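PDB 4QAN: hypothetical protein from Ruminococcus gnavus, which is of unknown function but has a cystatin-like fold, as a divergent member of the NTF2-like superfamily, and probably binds metal ions. Local coordinates for residues T269-R281 with L293-L305. Sequence-based numbering, arbitrary orientation.
Sequences TMLYGFLGTEDAR and LRGKLNPEYMVYL
Leu305 CD1 sits squarely over one face of the Phe274 ring, a CH-pi contact 3.7 Å from CD1 to the ring centroid and only 7° off the normal; Tyr329 and Tyr336 meet the same phenyl edge-to-face. On one face of Tyr272, Leu297 CD2 lies nearer the rim, closest to CE1 at 3.9 Å, and the same methyl also touches Thr277 OG1. With an alanine in place of Phe274, the Leu305 methyl would probably lose its aromatic floor and a gap would open beside Tyr329 and Tyr336. The selenomethionine Met302 reaches the helix beside Phe274: the bend at chi2 (-65°) lays SE on Leu271 CD2, and CE beyond it meets Leu275 CG at 3.7 Å. In this cystatin-like fold the contact packs the end of helix 254-275 against the link from helix 287-296 into strand 305-314. A Schellman motif, with Gly276 at C-prime, closes helix 254-275; Tyr272 O accepts from both N and OG1 of Thr277, from the same face of its plane. The Lys296 chain runs alongside Thr277 CG2, in the reverse direction, and a turn at chi4 (57°) brings NZ to Leu275 O at 3.1 Å, in the carbonyl plane, and weakly to Gly276 O. A water donates to both Leu275 O and Lys296 O.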
ATOM      1  N   THR A 269      -5.040  -5.650  -8.260  1.00 31.18           N
ATOM      2  CA  THR A 269      -5.370  -5.457  -9.631  1.00 29.49           C
ATOM      3  C   THR A 269      -5.998  -6.731 -10.202  1.00 30.64           C
ATOM      4  O   THR A 269      -6.969  -6.670 -10.959  1.00 29.61           O
ATOM      5  CB  THR A 269      -4.122  -4.991 -10.395  1.00 32.07           C
ATOM      6  OG1 THR A 269      -3.727  -3.712  -9.877  1.00 30.28           O
ATOM      7  CG2 THR A 269      -4.396  -4.882 -11.885  1.00 30.41           C
HETATM    8  N   MSE A 270      -5.456  -7.874  -9.801  1.00 31.34           N
HETATM    9  CA  MSE A 270      -5.966  -9.173 -10.217  1.00 28.56           C
HETATM   10  C   MSE A 270      -7.370  -9.363  -9.680  1.00 27.60           C
HETATM   11  O   MSE A 270      -8.272  -9.722 -10.423  1.00 28.17           O
HETATM   12  CB  MSE A 270      -5.013 -10.282  -9.764  1.00 25.68           C
HETATM   13  CG  MSE A 270      -5.591 -11.629 -10.194  1.00 24.77           C
HETATM   14 SE   MSE A 270      -4.497 -13.172  -9.691  0.75 20.48          SE
HETATM   15  CE  MSE A 270      -5.114 -13.344  -7.827  1.00 21.46           C
ATOM     16  N   LEU A 271      -7.578  -9.112  -8.394  1.00 27.49           N
ATOM     17  CA  LEU A 271      -8.911  -9.236  -7.816  1.00 27.26           C
ATOM     18  C   LEU A 271      -9.911  -8.307  -8.517  1.00 28.54           C
ATOM     19  O   LEU A 271     -11.060  -8.705  -8.768  1.00 28.64           O
ATOM     20  CB  LEU A 271      -8.891  -8.943  -6.312  1.00 30.91           C
ATOM     21  CG  LEU A 271      -7.916  -9.761  -5.467  1.00 32.65           C
ATOM     22  CD1 LEU A 271      -7.952  -9.277  -4.037  1.00 32.76           C
ATOM     23  CD2 LEU A 271      -8.205 -11.254  -5.541  1.00 33.70           C
ATOM     24  N   TYR A 272      -9.483  -7.082  -8.847  1.00 27.71           N
ATOM     25  CA  TYR A 272     -10.367  -6.132  -9.527  1.00 29.10           C
ATOM     26  C   TYR A 272     -10.728  -6.690 -10.900  1.00 28.30           C
ATOM     27  O   TYR A 272     -11.841  -6.474 -11.397  1.00 27.01           O
ATOM     28  CB  TYR A 272      -9.711  -4.751  -9.651  1.00 29.84           C
ATOM     29  CG  TYR A 272      -9.693  -3.899  -8.375  1.00 27.89           C
ATOM     30  CD1 TYR A 272     -10.034  -4.427  -7.120  1.00 27.88           C
ATOM     31  CD2 TYR A 272      -9.332  -2.565  -8.438  1.00 26.79           C
ATOM     32  CE1 TYR A 272     -10.007  -3.632  -5.989  1.00 28.58           C
ATOM     33  CE2 TYR A 272      -9.283  -1.772  -7.306  1.00 27.84           C
ATOM     34  CZ  TYR A 272      -9.623  -2.305  -6.093  1.00 26.61           C
ATOM     35  OH  TYR A 272      -9.585  -1.494  -4.993  1.00 28.47           O
ATOM     36  N   GLY A 273      -9.807  -7.434 -11.503  1.00 28.75           N
ATOM     37  CA  GLY A 273     -10.080  -8.096 -12.788  1.00 30.86           C
ATOM     38  C   GLY A 273     -11.244  -9.078 -12.707  1.00 33.53           C
ATOM     39  O   GLY A 273     -12.106  -9.111 -13.596  1.00 33.80           O
ATOM     40  N   PHE A 274     -11.268  -9.891 -11.651  1.00 33.57           N
ATOM     41  CA  PHE A 274     -12.361 -10.860 -11.446  1.00 35.38           C
ATOM     42  C   PHE A 274     -13.651 -10.134 -11.058  1.00 35.51           C
ATOM     43  O   PHE A 274     -14.739 -10.554 -11.424  1.00 38.33           O
ATOM     44  CB  PHE A 274     -12.020 -11.891 -10.360  1.00 33.32           C
ATOM     45  CG  PHE A 274     -10.895 -12.818 -10.723  1.00 32.54           C
ATOM     46  CD1 PHE A 274     -11.022 -13.714 -11.768  1.00 35.48           C
ATOM     47  CD2 PHE A 274      -9.718 -12.827  -9.982  1.00 32.00           C
ATOM     48  CE1 PHE A 274      -9.988 -14.574 -12.089  1.00 34.58           C
ATOM     49  CE2 PHE A 274      -8.676 -13.685 -10.306  1.00 31.54           C
ATOM     50  CZ  PHE A 274      -8.819 -14.566 -11.357  1.00 33.46           C
ATOM     51  N   LEU A 275     -13.519  -9.045 -10.316  1.00 36.12           N
ATOM     52  CA  LEU A 275     -14.666  -8.229  -9.952  1.00 36.96           C
ATOM     53  C   LEU A 275     -15.218  -7.391 -11.101  1.00 38.97           C
ATOM     54  O   LEU A 275     -16.297  -6.818 -10.974  1.00 41.63           O
ATOM     55  CB  LEU A 275     -14.296  -7.304  -8.806  1.00 36.83           C
ATOM     56  CG  LEU A 275     -13.986  -7.991  -7.479  1.00 38.44           C
ATOM     57  CD1 LEU A 275     -13.262  -7.040  -6.529  1.00 38.53           C
ATOM     58  CD2 LEU A 275     -15.267  -8.500  -6.857  1.00 37.95           C
ATOM     59  N   GLY A 276     -14.484  -7.289 -12.208  1.00 36.58           N
ATOM     60  CA  GLY A 276     -14.897  -6.432 -13.327  1.00 34.35           C
ATOM     61  C   GLY A 276     -14.668  -4.935 -13.124  1.00 34.29           C
ATOM     62  O   GLY A 276     -15.346  -4.123 -13.715  1.00 35.58           O
ATOM     63  N   THR A 277     -13.688  -4.560 -12.319  1.00 36.43           N
ATOM     64  CA  THR A 277     -13.504  -3.163 -11.945  1.00 36.17           C
ATOM     65  C   THR A 277     -12.110  -2.636 -12.213  1.00 36.05           C
ATOM     66  O   THR A 277     -11.811  -1.509 -11.834  1.00 38.89           O
ATOM     67  CB  THR A 277     -13.710  -2.984 -10.443  1.00 34.29           C
ATOM     68  OG1 THR A 277     -12.828  -3.864  -9.747  1.00 30.67           O
ATOM     69  CG2 THR A 277     -15.134  -3.254 -10.055  1.00 38.25           C
ATOM     70  N   GLU A 278     -11.254  -3.427 -12.855  1.00 37.89           N
ATOM     71  CA  GLU A 278      -9.843  -3.029 -13.037  1.00 37.87           C
ATOM     72  C   GLU A 278      -9.712  -1.751 -13.875  1.00 36.63           C
ATOM     73  O   GLU A 278      -8.791  -0.962 -13.662  1.00 38.19           O
ATOM     74  CB  GLU A 278      -8.996  -4.170 -13.637  1.00 33.31           C
ATOM     75  CG  GLU A 278      -9.094  -4.348 -15.163  1.00 37.41           C
ATOM     76  CD  GLU A 278     -10.415  -4.928 -15.645  1.00 38.92           C
ATOM     77  OE1 GLU A 278     -11.265  -5.323 -14.817  1.00 40.16           O
ATOM     78  OE2 GLU A 278     -10.603  -5.003 -16.873  1.00 50.74           O
ATOM     79  N   ASP A 279     -10.648  -1.551 -14.805  1.00 37.61           N
ATOM     80  CA  ASP A 279     -10.659  -0.367 -15.680  1.00 39.72           C
ATOM     81  C   ASP A 279     -11.641   0.754 -15.246  1.00 41.83           C
ATOM     82  O   ASP A 279     -11.910   1.669 -16.012  1.00 44.62           O
ATOM     83  CB  ASP A 279     -10.942  -0.792 -17.127  1.00 42.21           C
ATOM     84  CG  ASP A 279     -12.249  -1.563 -17.274  1.00 46.85           C
ATOM     85  OD1 ASP A 279     -12.817  -2.011 -16.247  1.00 53.40           O
ATOM     86  OD2 ASP A 279     -12.704  -1.732 -18.427  1.00 47.28           O
ATOM     87  N   ALA A 280     -12.145   0.704 -14.016  1.00 42.84           N
ATOM     88  CA  ALA A 280     -13.089   1.710 -13.527  1.00 44.49           C
ATOM     89  C   ALA A 280     -12.440   3.092 -13.391  1.00 45.17           C
ATOM     90  O   ALA A 280     -11.296   3.214 -12.928  1.00 49.80           O
ATOM     91  CB  ALA A 280     -13.668   1.277 -12.182  1.00 44.83           C
ATOM     92  N   ARG A 281     -13.177   4.118 -13.798  1.00 47.79           N
ATOM     93  CA  ARG A 281     -12.770   5.523 -13.630  1.00 53.17           C
ATOM     94  C   ARG A 281     -13.617   6.214 -12.561  1.00 51.89           C
ATOM     95  O   ARG A 281     -14.777   5.860 -12.367  1.00 52.17           O
ATOM     96  CB  ARG A 281     -12.922   6.276 -14.947  1.00 57.80           C
ATOM     97  CG  ARG A 281     -11.659   6.318 -15.783  1.00 65.16           C
ATOM     98  CD  ARG A 281     -11.240   4.948 -16.266  1.00 64.79           C
ATOM     99  NE  ARG A 281     -10.162   5.060 -17.236  1.00 71.04           N
ATOM    100  CZ  ARG A 281      -9.546   4.027 -17.806  1.00 75.19           C
ATOM    101  NH1 ARG A 281      -9.888   2.781 -17.503  1.00 70.55           N
ATOM    102  NH2 ARG A 281      -8.573   4.245 -18.682  1.00 74.73           N
ATOM    103  N   LEU A 293     -20.254   1.418  -7.542  1.00 44.08           N
ATOM    104  CA  LEU A 293     -18.898   0.912  -7.762  1.00 39.72           C
ATOM    105  C   LEU A 293     -18.340   0.356  -6.454  1.00 36.86           C
ATOM    106  O   LEU A 293     -17.728  -0.695  -6.436  1.00 33.80           O
ATOM    107  CB  LEU A 293     -17.998   2.008  -8.343  1.00 39.94           C
ATOM    108  CG  LEU A 293     -16.498   1.706  -8.398  1.00 38.62           C
ATOM    109  CD1 LEU A 293     -16.242   0.481  -9.253  1.00 38.66           C
ATOM    110  CD2 LEU A 293     -15.706   2.906  -8.910  1.00 38.08           C
ATOM    111  N   ARG A 294     -18.569   1.070  -5.360  1.00 40.28           N
ATOM    112  CA  ARG A 294     -18.244   0.574  -4.020  1.00 41.03           C
ATOM    113  C   ARG A 294     -18.812  -0.840  -3.813  1.00 39.65           C
ATOM    114  O   ARG A 294     -18.100  -1.754  -3.406  1.00 39.94           O
ATOM    115  CB  ARG A 294     -18.800   1.537  -2.960  1.00 45.97           C
ATOM    116  CG  ARG A 294     -17.990   1.614  -1.682  1.00 50.00           C
ATOM    117  CD  ARG A 294     -18.529   2.700  -0.751  1.00 54.98           C
ATOM    118  NE  ARG A 294     -19.629   2.221   0.082  1.00 59.90           N
ATOM    119  CZ  ARG A 294     -20.311   2.977   0.940  1.00 73.81           C
ATOM    120  NH1 ARG A 294     -20.032   4.268   1.081  1.00 77.00           N
ATOM    121  NH2 ARG A 294     -21.296   2.444   1.652  1.00 82.62           N
ATOM    122  N   GLY A 295     -20.084  -1.026  -4.151  1.00 43.16           N
ATOM    123  CA  GLY A 295     -20.767  -2.300  -3.928  1.00 44.31           C
ATOM    124  C   GLY A 295     -20.166  -3.416  -4.742  1.00 43.30           C
ATOM    125  O   GLY A 295     -20.109  -4.560  -4.311  1.00 45.77           O
ATOM    126  N   LYS A 296     -19.692  -3.048  -5.922  1.00 43.36           N
ATOM    127  CA  LYS A 296     -19.091  -3.961  -6.880  1.00 42.03           C
ATOM    128  C   LYS A 296     -17.686  -4.436  -6.464  1.00 39.83           C
ATOM    129  O   LYS A 296     -17.169  -5.426  -7.001  1.00 38.84           O
ATOM    130  CB  LYS A 296     -19.053  -3.224  -8.219  1.00 47.83           C
ATOM    131  CG  LYS A 296     -18.817  -4.047  -9.468  1.00 49.88           C
ATOM    132  CD  LYS A 296     -19.254  -3.225 -10.678  1.00 52.99           C
ATOM    133  CE  LYS A 296     -18.363  -3.458 -11.888  1.00 56.73           C
ATOM    134  NZ  LYS A 296     -18.308  -4.897 -12.263  1.00 62.01           N
ATOM    135  N   LEU A 297     -17.073  -3.750  -5.499  1.00 36.35           N
ATOM    136  CA  LEU A 297     -15.778  -4.168  -4.955  1.00 35.32           C
ATOM    137  C   LEU A 297     -15.892  -5.172  -3.795  1.00 34.00           C
ATOM    138  O   LEU A 297     -14.878  -5.595  -3.242  1.00 36.11           O
ATOM    139  CB  LEU A 297     -14.971  -2.944  -4.493  1.00 35.48           C
ATOM    140  CG  LEU A 297     -14.639  -1.908  -5.566  1.00 36.38           C
ATOM    141  CD1 LEU A 297     -14.081  -0.634  -4.943  1.00 38.31           C
ATOM    142  CD2 LEU A 297     -13.656  -2.488  -6.565  1.00 37.50           C
ATOM    143  N   ASN A 298     -17.110  -5.539  -3.413  1.00 35.34           N
ATOM    144  CA  ASN A 298     -17.326  -6.505  -2.331  1.00 35.42           C
ATOM    145  C   ASN A 298     -16.575  -7.814  -2.619  1.00 34.02           C
ATOM    146  O   ASN A 298     -16.826  -8.453  -3.639  1.00 34.21           O
ATOM    147  CB  ASN A 298     -18.826  -6.774  -2.168  1.00 35.84           C
ATOM    148  CG  ASN A 298     -19.153  -7.622  -0.949  1.00 36.83           C
ATOM    149  OD1 ASN A 298     -18.299  -8.272  -0.357  1.00 36.44           O
ATOM    150  ND2 ASN A 298     -20.410  -7.617  -0.576  1.00 42.65           N
ATOM    151  N   PRO A 299     -15.645  -8.209  -1.734  1.00 33.18           N
ATOM    152  CA  PRO A 299     -14.872  -9.421  -1.981  1.00 32.50           C
ATOM    153  C   PRO A 299     -15.485 -10.710  -1.414  1.00 33.91           C
ATOM    154  O   PRO A 299     -14.846 -11.752  -1.467  1.00 34.44           O
ATOM    155  CB  PRO A 299     -13.548  -9.110  -1.269  1.00 34.45           C
ATOM    156  CG  PRO A 299     -13.972  -8.293  -0.083  1.00 33.44           C
ATOM    157  CD  PRO A 299     -15.162  -7.491  -0.534  1.00 35.71           C
ATOM    158  N   GLU A 300     -16.704 -10.659  -0.884  1.00 38.29           N
ATOM    159  CA  GLU A 300     -17.301 -11.825  -0.221  1.00 41.22           C
ATOM    160  C   GLU A 300     -17.370 -13.067  -1.115  1.00 43.45           C
ATOM    161  O   GLU A 300     -17.490 -14.182  -0.600  1.00 46.63           O
ATOM    162  CB  GLU A 300     -18.710 -11.508   0.293  1.00 45.67           C
ATOM    163  CG  GLU A 300     -19.729 -11.388  -0.830  1.00 52.31           C
ATOM    164  CD  GLU A 300     -21.104 -10.916  -0.386  1.00 59.03           C
ATOM    165  OE1 GLU A 300     -21.423 -10.975   0.824  1.00 56.16           O
ATOM    166  OE2 GLU A 300     -21.870 -10.490  -1.279  1.00 62.94           O
ATOM    167  N   TYR A 301     -17.319 -12.886  -2.438  1.00 38.43           N
ATOM    168  CA  TYR A 301     -17.408 -14.013  -3.373  1.00 36.26           C
ATOM    169  C   TYR A 301     -16.057 -14.586  -3.806  1.00 33.74           C
ATOM    170  O   TYR A 301     -16.006 -15.545  -4.602  1.00 34.41           O
ATOM    171  CB  TYR A 301     -18.227 -13.621  -4.592  1.00 39.46           C
ATOM    172  CG  TYR A 301     -19.651 -13.258  -4.267  1.00 44.84           C
ATOM    173  CD1 TYR A 301     -20.526 -14.213  -3.765  1.00 49.75           C
ATOM    174  CD2 TYR A 301     -20.131 -11.968  -4.465  1.00 46.34           C
ATOM    175  CE1 TYR A 301     -21.838 -13.899  -3.464  1.00 53.96           C
ATOM    176  CE2 TYR A 301     -21.453 -11.645  -4.175  1.00 53.51           C
ATOM    177  CZ  TYR A 301     -22.300 -12.618  -3.673  1.00 58.59           C
ATOM    178  OH  TYR A 301     -23.617 -12.332  -3.374  1.00 73.86           O
HETATM  179  N   MSE A 302     -14.972 -14.018  -3.275  1.00 30.08           N
HETATM  180  CA  MSE A 302     -13.634 -14.561  -3.470  1.00 29.25           C
HETATM  181  C   MSE A 302     -13.512 -15.968  -2.917  1.00 30.97           C
HETATM  182  O   MSE A 302     -12.626 -16.726  -3.316  1.00 30.46           O
HETATM  183  CB  MSE A 302     -12.564 -13.657  -2.836  1.00 27.79           C
HETATM  184  CG  MSE A 302     -12.421 -12.339  -3.578  1.00 26.65           C
HETATM  185 SE   MSE A 302     -11.738 -12.686  -5.400  0.75 22.50          SE
HETATM  186  CE  MSE A 302     -12.619 -11.137  -6.204  1.00 29.17           C
ATOM    187  N   VAL A 303     -14.396 -16.344  -2.002  1.00 35.30           N
ATOM    188  CA  VAL A 303     -14.411 -17.711  -1.511  1.00 37.00           C
ATOM    189  C   VAL A 303     -14.785 -18.707  -2.628  1.00 36.74           C
ATOM    190  O   VAL A 303     -14.556 -19.903  -2.497  1.00 37.11           O
ATOM    191  CB  VAL A 303     -15.339 -17.855  -0.302  1.00 39.06           C
ATOM    192  CG1 VAL A 303     -16.792 -17.732  -0.698  1.00 40.66           C
ATOM    193  CG2 VAL A 303     -15.098 -19.186   0.378  1.00 48.09           C
ATOM    194  N   TYR A 304     -15.361 -18.213  -3.714  1.00 35.59           N
ATOM    195  CA  TYR A 304     -15.670 -19.051  -4.869  1.00 37.36           C
ATOM    196  C   TYR A 304     -14.791 -18.726  -6.059  1.00 35.87           C
ATOM    197  O   TYR A 304     -15.155 -18.995  -7.197  1.00 38.96           O
ATOM    198  CB  TYR A 304     -17.153 -18.937  -5.229  1.00 41.76           C
ATOM    199  CG  TYR A 304     -18.045 -19.378  -4.092  1.00 48.65           C
ATOM    200  CD1 TYR A 304     -17.938 -20.671  -3.568  1.00 48.68           C
ATOM    201  CD2 TYR A 304     -18.993 -18.518  -3.540  1.00 53.40           C
ATOM    202  CE1 TYR A 304     -18.736 -21.086  -2.526  1.00 52.86           C
ATOM    203  CE2 TYR A 304     -19.805 -18.934  -2.500  1.00 55.44           C
ATOM    204  CZ  TYR A 304     -19.668 -20.216  -1.999  1.00 59.19           C
ATOM    205  OH  TYR A 304     -20.458 -20.643  -0.964  1.00 75.87           O
ATOM    206  N   LEU A 305     -13.617 -18.164  -5.801  1.00 34.81           N
ATOM    207  CA  LEU A 305     -12.594 -18.133  -6.817  1.00 37.39           C
ATOM    208  C   LEU A 305     -11.874 -19.468  -6.748  1.00 39.11           C
ATOM    209  O   LEU A 305     -11.170 -19.741  -5.775  1.00 35.46           O
ATOM    210  CB  LEU A 305     -11.617 -16.996  -6.596  1.00 37.05           C
ATOM    211  CG  LEU A 305     -10.474 -16.984  -7.599  1.00 33.50           C
ATOM    212  CD1 LEU A 305     -11.002 -16.554  -8.945  1.00 38.06           C
ATOM    213  CD2 LEU A 305      -9.374 -16.067  -7.124  1.00 31.66           C
TER
HETATM  214  O   HOH W   1     -17.895  -7.366  -8.634  1.00 44.67           O